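Local structure of NAD_Gly3P_dh, NAD-dependent glycerol-3-phosphate dehydrogenase (Streptosporangium roseum, 5OCM) at residues G12-A17 with Q124-A129; Q16-A21 with L62-V67; A118-P123 with A172-M177. The protein reduces imines to amines as an imine reductase, binds NADP, and is related to the beta-hydroxyacid dehydrogenases. All coordinates share one frame; numbering follows the deposited sequence.

Contact 1: G12-A17 with Q124-A129; sequences GLMGQA and QVVGTA. With NAP (NADP nicotinamide-adenine-dinucleotide phosphate), chain G.
In the Rossmann dinucleotide-binding fold, the helix that opens at the glycine-rich turn meets the loop 124-129 through M14 and A17, which both rest on V126. M14 sends CG anti to the backbone N (chi1 -179°) and then bends twice, a course that carries SD to 3.7 Å from V126 CG2 while CE turns onto the nicotinamide, 3.4 Å from NAP C4N. One turn further on, A17 CB lies 4.3 Å from V126 CB, and V126 CG1 reaches the A17 carbonyl oxygen. The same helix start grips the pyrophosphate: L13 N donates to NAP O1A at 3.1 Å and M14 N to NAP O2N at 2.9 Å, both nearly straight at 163°. G12, at the N-cap, has no CB, and one there would run into NAP O5B. On the loop, V125 O takes both T128 N and T128 OG1 (2.7 Å), closing a type II turn with G127 inside it. V126 also packs on I119 of strand 113-120, and G127 O receives K24 NZ from the far end of helix 13-24; the loop, which links strands 113-120 and 131-136, is thus held against helix 13-24.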
loop_
_atom_site.group_PDB
_atom_site.type_symbol
_atom_site.label_atom_id
_atom_site.label_comp_id
_atom_site.label_asym_id
_atom_site.label_seq_id
_atom_site.Cartn_x
_atom_site.Cartn_y
_atom_site.Cartn_z
ATOM N N GLY A 12 3.360 -17.657 21.497
ATOM C CA GLY A 12 4.028 -17.615 20.182
ATOM C C GLY A 12 4.792 -16.339 20.011
ATOM O O GLY A 12 5.033 -15.603 20.967
ATOM N N LEU A 13 5.214 -16.044 18.775
ATOM C CA LEU A 13 5.944 -14.800 18.512
ATOM C C LEU A 13 5.138 -13.602 19.019
ATOM O O LEU A 13 5.686 -12.675 19.596
ATOM C CB LEU A 13 6.158 -14.620 17.001
ATOM C CG LEU A 13 7.064 -15.645 16.350
ATOM C CD1 LEU A 13 7.261 -15.247 14.890
ATOM C CD2 LEU A 13 8.451 -15.728 16.989
ATOM N N MET A 14 3.822 -13.619 18.810
ATOM C CA MET A 14 3.027 -12.473 19.197
ATOM C C MET A 14 2.694 -12.463 20.685
ATOM O O MET A 14 2.820 -11.440 21.366
ATOM C CB MET A 14 1.777 -12.359 18.328
ATOM C CG MET A 14 0.915 -11.174 18.680
ATOM S SD MET A 14 1.708 -9.518 18.709
ATOM C CE MET A 14 1.798 -9.275 16.927
ATOM N N GLY A 15 2.254 -13.605 21.207
ATOM C CA GLY A 15 2.014 -13.694 22.651
ATOM C C GLY A 15 3.197 -13.297 23.494
ATOM O O GLY A 15 3.042 -12.655 24.529
ATOM N N GLN A 16 4.381 -13.661 23.077
ATOM C CA GLN A 16 5.587 -13.248 23.804
ATOM C C GLN A 16 5.716 -11.733 23.854
ATOM O O GLN A 16 6.100 -11.171 24.908
ATOM C CB GLN A 16 6.880 -13.841 23.165
ATOM C CG GLN A 16 6.866 -15.288 23.066
ATOM C CD GLN A 16 7.955 -16.022 23.360
ATOM O OE1 GLN A 16 7.926 -16.685 24.384
ATOM N NE2 GLN A 16 9.031 -15.814 22.620
ATOM N N ALA A 17 5.427 -11.068 22.727
ATOM C CA ALA A 17 5.509 -9.618 22.650
ATOM C C ALA A 17 4.409 -8.965 23.521
ATOM O O ALA A 17 4.633 -7.943 24.170
ATOM C CB ALA A 17 5.385 -9.136 21.213
ATOM N N GLN A 124 7.514 -6.824 17.173
ATOM C CA GLN A 124 8.520 -5.837 17.553
ATOM C C GLN A 124 7.938 -4.421 17.753
ATOM O O GLN A 124 8.567 -3.587 18.391
ATOM C CB GLN A 124 9.655 -5.744 16.516
ATOM C CG GLN A 124 10.342 -7.066 16.121
ATOM C CD GLN A 124 9.690 -7.733 14.856
ATOM O OE1 GLN A 124 8.548 -8.186 14.914
ATOM N NE2 GLN A 124 10.428 -7.701 13.620
ATOM N N VAL A 125 6.775 -4.113 17.194
ATOM C CA VAL A 125 6.150 -2.826 17.339
ATOM C C VAL A 125 5.160 -2.780 18.505
ATOM O O VAL A 125 4.897 -1.707 19.066
ATOM C CB VAL A 125 5.531 -2.412 15.959
ATOM C CG1 VAL A 125 4.658 -1.187 16.060
ATOM C CG2 VAL A 125 6.642 -2.217 14.940
ATOM N N VAL A 126 4.657 -3.946 18.910
ATOM C CA VAL A 126 3.791 -4.035 20.075
ATOM C C VAL A 126 4.535 -3.412 21.274
ATOM O O VAL A 126 5.734 -3.613 21.456
ATOM C CB VAL A 126 3.394 -5.475 20.361
ATOM C CG1 VAL A 126 2.819 -5.641 21.758
ATOM C CG2 VAL A 126 2.418 -5.948 19.332
ATOM N N GLY A 127 3.800 -2.644 22.068
ATOM C CA GLY A 127 4.340 -1.980 23.223
ATOM C C GLY A 127 4.987 -0.644 22.921
ATOM O O GLY A 127 5.551 -0.023 23.805
ATOM N N THR A 128 4.914 -0.181 21.690
ATOM C CA THR A 128 5.401 1.139 21.296
ATOM C C THR A 128 4.239 2.001 20.877
ATOM O O THR A 128 3.125 1.551 20.589
ATOM C CB THR A 128 6.439 1.069 20.138
ATOM O OG1 THR A 128 5.802 0.785 18.852
ATOM C CG2 THR A 128 7.485 0.037 20.412
ATOM N N ALA A 129 4.530 3.285 20.776
ATOM C CA ALA A 129 3.515 4.269 20.430
ATOM C C ALA A 129 2.894 4.027 19.066
ATOM O O ALA A 129 1.737 4.293 18.870
ATOM C CB ALA A 129 4.021 5.721 20.563
HETATM P PA NAP G . 2.692 -18.655 16.523
HETATM O O1A NAP G . 4.135 -18.217 16.769
HETATM O O2A NAP G . 2.637 -19.699 15.505
HETATM O O5B NAP G . 1.947 -19.136 17.895
HETATM C C5B NAP G . 0.784 -19.955 17.821
HETATM C C4B NAP G . 0.366 -20.084 19.266
HETATM O O4B NAP G . -0.885 -20.737 19.391
HETATM C C3B NAP G . 1.376 -20.859 20.169
HETATM O O3B NAP G . 1.458 -20.276 21.490
HETATM C C2B NAP G . 0.711 -22.251 20.220
HETATM O O2B NAP G . 1.151 -23.090 21.304
HETATM C C1B NAP G . -0.738 -21.857 20.302
HETATM N N9A NAP G . -1.657 -22.922 19.948
HETATM C C8A NAP G . -1.901 -23.459 18.748
HETATM N N7A NAP G . -2.822 -24.409 18.820
HETATM C C5A NAP G . -3.173 -24.487 20.119
HETATM C C6A NAP G . -4.108 -25.284 20.892
HETATM N N6A NAP G . -4.887 -26.243 20.255
HETATM N N1A NAP G . -4.124 -25.137 22.235
HETATM C C2A NAP G . -3.368 -24.214 22.869
HETATM N N3A NAP G . -2.497 -23.410 22.226
HETATM C C4A NAP G . -2.400 -23.529 20.878
HETATM O O3 NAP G . 1.736 -17.514 15.994
HETATM P PN NAP G . 1.890 -15.926 16.390
HETATM O O1N NAP G . 2.648 -15.239 15.328
HETATM O O2N NAP G . 2.123 -15.765 17.901
HETATM O O5D NAP G . 0.344 -15.599 16.050
HETATM C C5D NAP G . -0.634 -15.793 17.076
HETATM C C4D NAP G . -1.892 -15.080 16.621
HETATM O O4D NAP G . -1.583 -13.627 16.495
HETATM C C3D NAP G . -2.402 -15.643 15.279
HETATM O O3D NAP G . -3.841 -15.671 15.253
HETATM C C2D NAP G . -1.851 -14.584 14.310
HETATM O O2D NAP G . -2.529 -14.469 13.048
HETATM C C1D NAP G . -1.963 -13.306 15.184
HETATM N N1N NAP G . -1.090 -12.232 14.754
HETATM C C2N NAP G . 0.212 -12.410 14.662
HETATM C C3N NAP G . 1.052 -11.372 14.214
HETATM C C7N NAP G . 2.512 -11.527 14.018
HETATM O O7N NAP G . 3.081 -10.556 13.473
HETATM N N7N NAP G . 3.123 -12.621 14.382
HETATM C C4N NAP G . 0.495 -10.116 13.925
HETATM C C5N NAP G . -0.869 -9.947 14.142
HETATM C C6N NAP G . -1.622 -11.032 14.558
HETATM P P2B NAP G . 2.468 -23.989 21.121
HETATM O O1X NAP G . 3.617 -23.072 21.387
HETATM O O2X NAP G . 2.177 -25.058 22.118
HETATM O O3X NAP G . 2.328 -24.612 19.731
#

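Contact 2: Q16-A21 with L62-V67; sequences QALAGA and LVVVCV. With NAP (NADP nicotinamide-adenine-dinucleotide phosphate), chain G.
L18 meets V64 and C66 through a single methyl, and the whole direct contact is apolar. Its CD1 comes closest to C66 CB, at 3.6 Å, with C66 SG at 4.0 Å from the same methyl; V64 CG1 is a looser neighbour, 4.2 Å from L18 CD1. The leucine is extended, CG anti to its carbonyl carbon (chi1 -61°) and CD1 anti to CA beyond it, and this shape lays CD1 over the end of strand 62-65, where V64 and C66 both direct their CB toward the helix while V65, between them, directs its own away. That alternation is the ordinary one of a beta strand, and here it sets a pair of small side chains under one leucine.

This is the helix-on-sheet layer of the Rossmann fold: helix 13-24 follows strand 6-9 and covers the parallel part of the sheet, in which strand 62-65 lies between 6-9 and 88-91. V64 bonds through its backbone to T7 and L9 and also packs on V90, while L18 is further covered by L152.

The polar and cofactor contacts gather just past the strand, at its C-terminal end. C66 SG, anti to its backbone N, lies against the nicotinamide ribose, 3.4 Å from NAP O4D. V67 O is 3.0 Å from NAP O3D, a hydroxyl whose proton could instead go to another acceptor. The side chain of V67 turns to the adenosine half of the cofactor, with CB 3.4 Å from NAP O4B, while V67 N bonds to T93 OG1.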
loop_
_atom_site.group_PDB
_atom_site.type_symbol
_atom_site.label_atom_id
_atom_site.label_comp_id
_atom_site.label_asym_id
_atom_site.label_seq_id
_atom_site.Cartn_x
_atom_site.Cartn_y
_atom_site.Cartn_z
ATOM N N GLN A 16 4.381 -13.661 23.077
ATOM C CA GLN A 16 5.587 -13.248 23.804
ATOM C C GLN A 16 5.716 -11.733 23.854
ATOM O O GLN A 16 6.100 -11.171 24.908
ATOM C CB GLN A 16 6.880 -13.841 23.165
ATOM C CG GLN A 16 6.866 -15.288 23.066
ATOM C CD GLN A 16 7.955 -16.022 23.360
ATOM O OE1 GLN A 16 7.926 -16.685 24.384
ATOM N NE2 GLN A 16 9.031 -15.814 22.620
ATOM N N ALA A 17 5.427 -11.068 22.727
ATOM C CA ALA A 17 5.509 -9.618 22.650
ATOM C C ALA A 17 4.409 -8.965 23.521
ATOM O O ALA A 17 4.633 -7.943 24.170
ATOM C CB ALA A 17 5.385 -9.136 21.213
ATOM N N LEU A 18 3.213 -9.549 23.518
ATOM C CA LEU A 18 2.140 -9.004 24.345
ATOM C C LEU A 18 2.546 -9.040 25.833
ATOM O O LEU A 18 2.450 -8.020 26.557
ATOM C CB LEU A 18 0.854 -9.795 24.140
ATOM C CG LEU A 18 0.206 -9.862 22.770
ATOM C CD1 LEU A 18 -0.986 -10.793 22.791
ATOM C CD2 LEU A 18 -0.194 -8.475 22.273
ATOM N N ALA A 19 2.958 -10.214 26.303
ATOM C CA ALA A 19 3.411 -10.378 27.694
ATOM C C ALA A 19 4.577 -9.445 28.011
ATOM O O ALA A 19 4.574 -8.794 29.058
ATOM C CB ALA A 19 3.780 -11.805 27.979
ATOM N N GLY A 20 5.547 -9.352 27.106
ATOM C CA GLY A 20 6.656 -8.415 27.304
ATOM C C GLY A 20 6.246 -6.954 27.460
ATOM O O GLY A 20 6.816 -6.220 28.273
ATOM N N ALA A 21 5.233 -6.522 26.695
ATOM C CA ALA A 21 4.760 -5.150 26.762
ATOM C C ALA A 21 4.033 -4.878 28.054
ATOM O O ALA A 21 4.199 -3.800 28.663
ATOM C CB ALA A 21 3.857 -4.845 25.568
ATOM N N LEU A 62 -7.962 -9.737 34.168
ATOM C CA LEU A 62 -7.936 -9.472 32.717
ATOM C C LEU A 62 -7.134 -10.612 32.097
ATOM O O LEU A 62 -5.976 -10.836 32.480
ATOM C CB LEU A 62 -7.283 -8.138 32.425
ATOM C CG LEU A 62 -7.200 -7.688 30.994
ATOM C CD1 LEU A 62 -8.559 -7.391 30.483
ATOM C CD2 LEU A 62 -6.349 -6.472 30.772
ATOM N N VAL A 63 -7.752 -11.337 31.165
ATOM C CA VAL A 63 -7.153 -12.510 30.561
ATOM C C VAL A 63 -7.141 -12.323 29.049
ATOM O O VAL A 63 -8.184 -12.163 28.416
ATOM C CB VAL A 63 -7.931 -13.790 30.869
ATOM C CG1 VAL A 63 -7.253 -15.019 30.211
ATOM C CG2 VAL A 63 -8.075 -13.976 32.369
ATOM N N VAL A 64 -5.941 -12.349 28.490
ATOM C CA VAL A 64 -5.720 -12.066 27.063
ATOM C C VAL A 64 -5.319 -13.400 26.401
ATOM O O VAL A 64 -4.397 -14.064 26.874
ATOM C CB VAL A 64 -4.599 -11.076 26.886
ATOM C CG1 VAL A 64 -4.301 -10.835 25.393
ATOM C CG2 VAL A 64 -4.994 -9.768 27.564
ATOM N N VAL A 65 -5.978 -13.763 25.287
ATOM C CA VAL A 65 -5.612 -14.968 24.585
ATOM C C VAL A 65 -5.087 -14.595 23.206
ATOM O O VAL A 65 -5.739 -13.813 22.475
ATOM C CB VAL A 65 -6.755 -16.026 24.497
ATOM C CG1 VAL A 65 -8.079 -15.486 24.219
ATOM C CG2 VAL A 65 -6.395 -17.210 23.634
ATOM N N CYS A 66 -3.988 -15.230 22.813
ATOM C CA CYS A 66 -3.390 -14.985 21.480
ATOM C C CYS A 66 -2.773 -16.274 20.996
ATOM O O CYS A 66 -1.608 -16.542 21.214
ATOM C CB CYS A 66 -2.417 -13.854 21.532
ATOM S SG CYS A 66 -1.810 -13.395 19.871
ATOM N N VAL A 67 -3.632 -17.128 20.422
ATOM C CA VAL A 67 -3.216 -18.441 19.896
ATOM C C VAL A 67 -3.398 -18.447 18.381
ATOM O O VAL A 67 -3.602 -17.381 17.767
ATOM C CB VAL A 67 -3.892 -19.618 20.635
ATOM C CG1 VAL A 67 -3.405 -19.648 22.080
ATOM C CG2 VAL A 67 -5.431 -19.535 20.540
HETATM P PA NAP G . 2.692 -18.655 16.523
HETATM O O1A NAP G . 4.135 -18.217 16.769
HETATM O O2A NAP G . 2.637 -19.699 15.505
HETATM O O5B NAP G . 1.947 -19.136 17.895
HETATM C C5B NAP G . 0.784 -19.955 17.821
HETATM C C4B NAP G . 0.366 -20.084 19.266
HETATM O O4B NAP G . -0.885 -20.737 19.391
HETATM C C3B NAP G . 1.376 -20.859 20.169
HETATM O O3B NAP G . 1.458 -20.276 21.490
HETATM C C2B NAP G . 0.711 -22.251 20.220
HETATM O O2B NAP G . 1.151 -23.090 21.304
HETATM C C1B NAP G . -0.738 -21.857 20.302
HETATM N N9A NAP G . -1.657 -22.922 19.948
HETATM C C8A NAP G . -1.901 -23.459 18.748
HETATM N N7A NAP G . -2.822 -24.409 18.820
HETATM C C5A NAP G . -3.173 -24.487 20.119
HETATM C C6A NAP G . -4.108 -25.284 20.892
HETATM N N6A NAP G . -4.887 -26.243 20.255
HETATM N N1A NAP G . -4.124 -25.137 22.235
HETATM C C2A NAP G . -3.368 -24.214 22.869
HETATM N N3A NAP G . -2.497 -23.410 22.226
HETATM C C4A NAP G . -2.400 -23.529 20.878
HETATM O O3 NAP G . 1.736 -17.514 15.994
HETATM P PN NAP G . 1.890 -15.926 16.390
HETATM O O1N NAP G . 2.648 -15.239 15.328
HETATM O O2N NAP G . 2.123 -15.765 17.901
HETATM O O5D NAP G . 0.344 -15.599 16.050
HETATM C C5D NAP G . -0.634 -15.793 17.076
HETATM C C4D NAP G . -1.892 -15.080 16.621
HETATM O O4D NAP G . -1.583 -13.627 16.495
HETATM C C3D NAP G . -2.402 -15.643 15.279
HETATM O O3D NAP G . -3.841 -15.671 15.253
HETATM C C2D NAP G . -1.851 -14.584 14.310
HETATM O O2D NAP G . -2.529 -14.469 13.048
HETATM C C1D NAP G . -1.963 -13.306 15.184
HETATM N N1N NAP G . -1.090 -12.232 14.754
HETATM C C2N NAP G . 0.212 -12.410 14.662
HETATM C C3N NAP G . 1.052 -11.372 14.214
HETATM C C7N NAP G . 2.512 -11.527 14.018
HETATM O O7N NAP G . 3.081 -10.556 13.473
HETATM N N7N NAP G . 3.123 -12.621 14.382
HETATM C C4N NAP G . 0.495 -10.116 13.925
HETATM C C5N NAP G . -0.869 -9.947 14.142
HETATM C C6N NAP G . -1.622 -11.032 14.558
HETATM P P2B NAP G . 2.468 -23.989 21.121
HETATM O O1X NAP G . 3.617 -23.072 21.387
HETATM O O2X NAP G . 2.177 -25.058 22.118
HETATM O O3X NAP G . 2.328 -24.612 19.731
#

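Contact 3: A118-P123 with A172-M177; sequences AIMAIP and ALLGIM. With 9RH (2,2,2-trifluoromethyl acetophenone hydrate), chain X; NAP (NADP nicotinamide-adenine-dinucleotide phosphate), chain G.
M120 is folded back on itself, all three of its side-chain torsions near -50° (chi1 -54°, chi2 -44°), and this compact coil swings CE round to meet the helix segment 172-177. L173 is extended instead, with CG anti to its carbonyl carbon, and the two side chains cross at about a right angle. M120 CE touches L173 CB at 3.7 Å and, a little more loosely, L174 CD2 at 4.0 Å. One methyl thus sits against two successive leucines at the join between the NADP-binding domain and helix 165-192, which runs on to the C-terminal domain.

L174 also lines the pocket that holds the ketone hydrate. Its CD2 is 3.5 Å from 9RH C7 and its CD1 is 3.5 Å from 9RH O2, while M177 SD and I122 CG2 both approach 9RH C4. A hydroxyl of the ligand is bonded to T241 of the second subunit, whose F201 also packs on L173, which makes the site one shared between chains.

Strand 113-120 and the loop after it border the nicotinamide. A121 O is 3.3 Å from NAP C4N, and P123 CD lies 3.2 Å from NAP O7N of the carboxamide. At P123, a glycine, lacking the ring, would probably leave the carboxamide oxygen O7N without its close neighbour CD, cost M14 and A17 one of their packing partners and let the loop flex. The apolar side chains around the phenyl ring are consistent with a pocket that holds it mainly by apolar contact, the bond to T241 of the second subunit adding a polar hold.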
loop_
_atom_site.group_PDB
_atom_site.type_symbol
_atom_site.label_atom_id
_atom_site.label_comp_id
_atom_site.label_asym_id
_atom_site.label_seq_id
_atom_site.Cartn_x
_atom_site.Cartn_y
_atom_site.Cartn_z
ATOM N N ALA A 118 -8.065 -7.019 17.381
ATOM C CA ALA A 118 -7.183 -7.318 16.278
ATOM C C ALA A 118 -5.906 -6.542 16.437
ATOM O O ALA A 118 -5.938 -5.333 16.728
ATOM C CB ALA A 118 -7.817 -7.001 14.981
ATOM N N ILE A 119 -4.769 -7.238 16.343
ATOM C CA ILE A 119 -3.462 -6.631 16.518
ATOM C C ILE A 119 -2.959 -6.186 15.168
ATOM O O ILE A 119 -2.567 -7.051 14.352
ATOM C CB ILE A 119 -2.437 -7.568 17.147
ATOM C CG1 ILE A 119 -2.957 -8.131 18.484
ATOM C CG2 ILE A 119 -1.122 -6.806 17.438
ATOM C CD1 ILE A 119 -2.212 -9.426 18.877
ATOM N N MET A 120 -2.981 -4.875 14.904
ATOM C CA MET A 120 -2.551 -4.361 13.605
ATOM C C MET A 120 -1.111 -3.881 13.751
ATOM O O MET A 120 -0.795 -2.703 13.624
ATOM C CB MET A 120 -3.481 -3.240 13.117
ATOM C CG MET A 120 -4.957 -3.619 13.073
ATOM S SD MET A 120 -5.404 -5.224 12.398
ATOM C CE MET A 120 -4.604 -5.135 10.792
ATOM N N ALA A 121 -0.250 -4.832 14.060
ATOM C CA ALA A 121 1.150 -4.614 14.360
ATOM C C ALA A 121 1.898 -5.916 14.347
ATOM O O ALA A 121 1.318 -6.981 14.562
ATOM C CB ALA A 121 1.288 -3.980 15.773
ATOM N N ILE A 122 3.198 -5.809 14.120
ATOM C CA ILE A 122 4.107 -6.937 14.292
ATOM C C ILE A 122 4.649 -6.973 15.756
ATOM O O ILE A 122 4.588 -5.973 16.479
ATOM C CB ILE A 122 5.298 -6.900 13.295
ATOM C CG1 ILE A 122 6.061 -5.568 13.397
ATOM C CG2 ILE A 122 4.798 -7.179 11.897
ATOM C CD1 ILE A 122 7.383 -5.540 12.610
ATOM N N PRO A 123 5.194 -8.118 16.159
ATOM C CA PRO A 123 5.596 -8.256 17.582
ATOM C C PRO A 123 6.584 -7.209 18.051
ATOM O O PRO A 123 6.468 -6.708 19.155
ATOM C CB PRO A 123 6.216 -9.657 17.616
ATOM C CG PRO A 123 5.477 -10.414 16.585
ATOM C CD PRO A 123 5.357 -9.412 15.442
ATOM N N ALA A 172 -9.845 -7.047 6.142
ATOM C CA ALA A 172 -9.816 -5.980 5.114
ATOM C C ALA A 172 -8.476 -5.291 5.102
ATOM O O ALA A 172 -7.890 -5.079 4.048
ATOM C CB ALA A 172 -10.938 -4.945 5.360
ATOM N N LEU A 173 -7.958 -4.970 6.285
ATOM C CA LEU A 173 -6.626 -4.343 6.422
ATOM C C LEU A 173 -5.513 -5.281 6.015
ATOM O O LEU A 173 -4.589 -4.869 5.288
ATOM C CB LEU A 173 -6.457 -3.821 7.857
ATOM C CG LEU A 173 -7.361 -2.650 8.263
ATOM C CD1 LEU A 173 -7.193 -2.488 9.756
ATOM C CD2 LEU A 173 -7.038 -1.371 7.510
ATOM N N LEU A 174 -5.582 -6.554 6.407
ATOM C CA LEU A 174 -4.521 -7.492 6.022
ATOM C C LEU A 174 -4.472 -7.668 4.507
ATOM O O LEU A 174 -3.384 -7.797 3.938
ATOM C CB LEU A 174 -4.697 -8.842 6.736
ATOM C CG LEU A 174 -4.580 -8.779 8.276
ATOM C CD1 LEU A 174 -4.766 -10.180 8.850
ATOM C CD2 LEU A 174 -3.271 -8.214 8.700
ATOM N N GLY A 175 -5.617 -7.642 3.833
ATOM C CA GLY A 175 -5.634 -7.649 2.366
ATOM C C GLY A 175 -4.779 -6.553 1.759
ATOM O O GLY A 175 -4.066 -6.770 0.760
ATOM N N ILE A 176 -4.828 -5.384 2.373
ATOM C CA ILE A 176 -4.019 -4.234 1.947
ATOM C C ILE A 176 -2.546 -4.532 2.139
ATOM O O ILE A 176 -1.707 -4.198 1.273
ATOM C CB ILE A 176 -4.448 -2.882 2.610
ATOM C CG1 ILE A 176 -5.916 -2.638 2.358
ATOM C CG2 ILE A 176 -3.630 -1.746 2.050
ATOM C CD1 ILE A 176 -6.448 -1.414 3.124
ATOM N N MET A 177 -2.206 -5.123 3.270
ATOM C CA MET A 177 -0.820 -5.522 3.511
ATOM C C MET A 177 -0.297 -6.441 2.382
ATOM O O MET A 177 0.801 -6.220 1.840
ATOM C CB MET A 177 -0.641 -6.156 4.879
ATOM C CG MET A 177 0.745 -6.720 5.101
ATOM S SD MET A 177 0.931 -7.550 6.703
ATOM C CE MET A 177 -0.109 -8.974 6.383
HETATM O O1 9RH X . 0.498 -12.680 9.142
HETATM C C1 9RH X . -0.479 -11.815 9.643
HETATM O O2 9RH X . -1.585 -11.645 8.807
HETATM C C2 9RH X . 0.132 -10.494 10.086
HETATM C C3 9RH X . 1.473 -10.226 9.853
HETATM C C4 9RH X . 2.003 -8.982 10.142
HETATM C C5 9RH X . 1.216 -8.006 10.703
HETATM C C6 9RH X . -0.104 -8.266 10.954
HETATM C C7 9RH X . -0.656 -9.501 10.640
HETATM C C8 9RH X . -0.985 -12.597 10.817
HETATM F F1 9RH X . -1.419 -13.780 10.389
HETATM F F2 9RH X . -1.978 -11.932 11.476
HETATM F F3 9RH X . 0.048 -12.775 11.619
HETATM P PA NAP G . 2.692 -18.655 16.523
HETATM O O1A NAP G . 4.135 -18.217 16.769
HETATM O O2A NAP G . 2.637 -19.699 15.505
HETATM O O5B NAP G . 1.947 -19.136 17.895
HETATM C C5B NAP G . 0.784 -19.955 17.821
HETATM C C4B NAP G . 0.366 -20.084 19.266
HETATM O O4B NAP G . -0.885 -20.737 19.391
HETATM C C3B NAP G . 1.376 -20.859 20.169
HETATM O O3B NAP G . 1.458 -20.276 21.490
HETATM C C2B NAP G . 0.711 -22.251 20.220
HETATM O O2B NAP G . 1.151 -23.090 21.304
HETATM C C1B NAP G . -0.738 -21.857 20.302
HETATM N N9A NAP G . -1.657 -22.922 19.948
HETATM C C8A NAP G . -1.901 -23.459 18.748
HETATM N N7A NAP G . -2.822 -24.409 18.820
HETATM C C5A NAP G . -3.173 -24.487 20.119
HETATM C C6A NAP G . -4.108 -25.284 20.892
HETATM N N6A NAP G . -4.887 -26.243 20.255
HETATM N N1A NAP G . -4.124 -25.137 22.235
HETATM C C2A NAP G . -3.368 -24.214 22.869
HETATM N N3A NAP G . -2.497 -23.410 22.226
HETATM C C4A NAP G . -2.400 -23.529 20.878
HETATM O O3 NAP G . 1.736 -17.514 15.994
HETATM P PN NAP G . 1.890 -15.926 16.390
HETATM O O1N NAP G . 2.648 -15.239 15.328
HETATM O O2N NAP G . 2.123 -15.765 17.901
HETATM O O5D NAP G . 0.344 -15.599 16.050
HETATM C C5D NAP G . -0.634 -15.793 17.076
HETATM C C4D NAP G . -1.892 -15.080 16.621
HETATM O O4D NAP G . -1.583 -13.627 16.495
HETATM C C3D NAP G . -2.402 -15.643 15.279
HETATM O O3D NAP G . -3.841 -15.671 15.253
HETATM C C2D NAP G . -1.851 -14.584 14.310
HETATM O O2D NAP G . -2.529 -14.469 13.048
HETATM C C1D NAP G . -1.963 -13.306 15.184
HETATM N N1N NAP G . -1.090 -12.232 14.754
HETATM C C2N NAP G . 0.212 -12.410 14.662
HETATM C C3N NAP G . 1.052 -11.372 14.214
HETATM C C7N NAP G . 2.512 -11.527 14.018
HETATM O O7N NAP G . 3.081 -10.556 13.473
HETATM N N7N NAP G . 3.123 -12.621 14.382
HETATM C C4N NAP G . 0.495 -10.116 13.925
HETATM C C5N NAP G . -0.869 -9.947 14.142
HETATM C C6N NAP G . -1.622 -11.032 14.558
HETATM P P2B NAP G . 2.468 -23.989 21.121
HETATM O O1X NAP G . 3.617 -23.072 21.387
HETATM O O2X NAP G . 2.177 -25.058 22.118
HETATM O O3X NAP G . 2.328 -24.612 19.731
#

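How the contacts relate
All three contacts are buried and apolar across their segments, yet they join different parts of the fold. Contacts 1 and 2 share helix 13-24 and lie within the NADP-binding domain: contact 2 sets the helix against the sheet, contact 1 against a loop, the amides of the helix start adding bonds to the pyrophosphate. They meet where M14 CG touches C66 SG, at 3.7 Å. Contact 3 lies near the centre of the chain and joins two domains; its apolar groups face a ligand as well as each other. Contacts 1 and 3, unlike contact 2, also touch the second subunit. I119 CD1 ties contact 3 to M14, L18 and C66, and NADP touches all three contacts.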